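Local coordinates for protein cytochrome P450 268A2 Cyp268A2 (Mycobacterium marinum, PDB 6BLD) that is a largely helical haem protein of the cytochrome P450 family that holds (3E,5E)-6,10-dimethylundeca-3,5,9-trien-2-one in a pocket in this structure, at residues V402-N407 / A411-P416. Numbering follows the deposited sequence.
Sequences VYVPGN and AIRSMP
Val404 meets both Ala411 and Arg413, and with Val402 it accounts for most of the surface that 402-407 buries against 411-416. Its backbone N bonds to Ala411 O at 2.8 Å, with an N-H...O angle of 168°. Val404 and Ala411 point to the same face of the hairpin, Val404 CB lying 3.7 Å from Ala411 CB. Because CG2 of Val404 lies beside its own backbone N, anti to the carbonyl carbon, that methyl is carried over one face of the Arg413 guanidinium, 3.6 Å from NH2. Arg413 folds back to meet it through bends at chi2 (58°) and chi3 (56°). The cation thus has an aliphatic cover from the hairpin while salt bridges hold NH1 to Asp185 and NH2 to Asp192.

Val402 pairs across the corner at Arg413, where the second strand departs from regular pairing: its N donates to Ser414 O at 2.8 Å. Arg413 N also points at Val402 O, but the separation is modelled too short to carry weight. Val402 CG2 also packs on Ser414 OG at 3.6 Å. Ser414 N is buried without a polar partner.

Tyr403 and Ile412 form a non-hydrogen-bonded antiparallel pair, CA to CA 4.3 Å, and their side chains run alongside each other in the same direction, with Tyr403 CE1 3.6 Å from Ile412 CG1. Toward the turn, a water accepts from Ala411 N at 3.1 Å and stands where a second direct bond, Ala411 N to Val404 O, would be; its short approach to Val404 O is doubtful, which leaves the bridge only probable.

This hairpin of strands 402-404 and 411-418 belongs to a small antiparallel sheet with 151-152 and 397-398. Helix 247-278 packs against Tyr403, Ala411 and Ile412, with Gln267 accepting from Ile412 N, while Val154 of helix 153-158 also touches Ile412.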
loop_
_atom_site.group_PDB
_atom_site.type_symbol
_atom_site.label_atom_id
_atom_site.label_comp_id
_atom_site.label_asym_id
_atom_site.label_seq_id
_atom_site.Cartn_x
_atom_site.Cartn_y
_atom_site.Cartn_z
ATOM N N VAL A 402 -4.533 2.615 17.296
ATOM C CA VAL A 402 -3.796 1.400 17.620
ATOM C C VAL A 402 -3.044 1.001 16.357
ATOM O O VAL A 402 -3.639 0.493 15.399
ATOM C CB VAL A 402 -4.717 0.276 18.108
ATOM C CG1 VAL A 402 -3.913 -0.985 18.385
ATOM C CG2 VAL A 402 -5.474 0.714 19.351
ATOM N N TYR A 403 -1.735 1.234 16.345
ATOM C CA TYR A 403 -0.929 0.973 15.162
ATOM C C TYR A 403 -0.549 -0.499 15.080
ATOM O O TYR A 403 -0.305 -1.154 16.097
ATOM C CB TYR A 403 0.325 1.847 15.174
ATOM C CG TYR A 403 0.032 3.317 14.980
ATOM C CD1 TYR A 403 -0.186 3.839 13.713
ATOM C CD2 TYR A 403 -0.036 4.181 16.066
ATOM C CE1 TYR A 403 -0.458 5.182 13.530
ATOM C CE2 TYR A 403 -0.308 5.525 15.893
ATOM C CZ TYR A 403 -0.518 6.020 14.624
ATOM O OH TYR A 403 -0.790 7.357 14.445
ATOM N N VAL A 404 -0.502 -1.015 13.856
ATOM C CA VAL A 404 -0.226 -2.424 13.605
ATOM C C VAL A 404 1.287 -2.598 13.485
ATOM O O VAL A 404 1.905 -1.936 12.637
ATOM C CB VAL A 404 -0.932 -2.916 12.336
ATOM C CG1 VAL A 404 -0.480 -4.326 11.985
ATOM C CG2 VAL A 404 -2.443 -2.857 12.508
ATOM N N PRO A 405 1.909 -3.453 14.295
ATOM C CA PRO A 405 3.345 -3.709 14.123
ATOM C C PRO A 405 3.617 -4.473 12.837
ATOM O O PRO A 405 2.847 -5.350 12.436
ATOM C CB PRO A 405 3.711 -4.539 15.359
ATOM C CG PRO A 405 2.428 -5.171 15.783
ATOM C CD PRO A 405 1.345 -4.187 15.440
ATOM N N GLY A 406 4.719 -4.130 12.191
ATOM C CA GLY A 406 5.080 -4.758 10.936
ATOM C C GLY A 406 6.040 -3.896 10.153
ATOM O O GLY A 406 6.283 -2.733 10.478
ATOM N N ASN A 407 6.582 -4.494 9.093
ATOM C CA ASN A 407 7.607 -3.861 8.273
ATOM C C ASN A 407 7.146 -3.599 6.844
ATOM O O ASN A 407 7.974 -3.258 5.990
ATOM C CB ASN A 407 8.879 -4.719 8.259
ATOM C CG ASN A 407 8.617 -6.156 7.824
ATOM O OD1 ASN A 407 7.996 -6.404 6.789
ATOM N ND2 ASN A 407 9.103 -7.109 8.613
ATOM N N ALA A 411 -0.127 0.713 9.303
ATOM C CA ALA A 411 -1.543 0.432 9.469
ATOM C C ALA A 411 -2.031 0.818 10.857
ATOM O O ALA A 411 -1.279 0.789 11.837
ATOM C CB ALA A 411 -1.840 -1.052 9.219
ATOM N N ILE A 412 -3.311 1.176 10.928
ATOM C CA ILE A 412 -4.003 1.440 12.183
ATOM C C ILE A 412 -5.040 0.343 12.373
ATOM O O ILE A 412 -5.973 0.215 11.569
ATOM C CB ILE A 412 -4.657 2.830 12.194
ATOM C CG1 ILE A 412 -3.590 3.927 12.228
ATOM C CG2 ILE A 412 -5.598 2.964 13.378
ATOM C CD1 ILE A 412 -4.150 5.330 12.087
ATOM N N ARG A 413 -4.873 -0.457 13.428
ATOM C CA ARG A 413 -5.805 -1.552 13.682
ATOM C C ARG A 413 -7.193 -1.024 14.028
ATOM O O ARG A 413 -8.194 -1.441 13.435
ATOM C CB ARG A 413 -5.271 -2.444 14.805
ATOM C CG ARG A 413 -6.213 -3.566 15.219
ATOM C CD ARG A 413 -6.552 -4.472 14.045
ATOM N NE ARG A 413 -5.356 -5.028 13.419
ATOM C CZ ARG A 413 -5.290 -5.413 12.149
ATOM N NH1 ARG A 413 -6.353 -5.301 11.365
ATOM N NH2 ARG A 413 -4.160 -5.907 11.662
ATOM N N SER A 414 -7.269 -0.106 14.987
ATOM C CA SER A 414 -8.535 0.490 15.381
ATOM C C SER A 414 -8.274 1.899 15.888
ATOM O O SER A 414 -7.161 2.237 16.300
ATOM C CB SER A 414 -9.246 -0.347 16.451
ATOM O OG SER A 414 -8.450 -0.459 17.615
ATOM N N MET A 415 -9.319 2.719 15.854
ATOM C CA MET A 415 -9.212 4.114 16.253
ATOM C C MET A 415 -10.602 4.697 16.467
ATOM O O MET A 415 -11.366 4.849 15.506
ATOM C CB MET A 415 -8.451 4.918 15.196
ATOM C CG MET A 415 -8.326 6.400 15.501
ATOM S SD MET A 415 -7.381 7.270 14.233
ATOM C CE MET A 415 -8.517 7.202 12.852
ATOM N N PRO A 416 -10.970 5.021 17.702
ATOM C CA PRO A 416 -12.283 5.623 17.941
ATOM C C PRO A 416 -12.351 7.035 17.379
ATOM O O PRO A 416 -11.337 7.708 17.176
ATOM C CB PRO A 416 -12.402 5.624 19.469
ATOM C CG PRO A 416 -10.988 5.635 19.952
ATOM C CD PRO A 416 -10.196 4.849 18.944
HETATM O O HOH W 1 2.057 0.240 11.425
#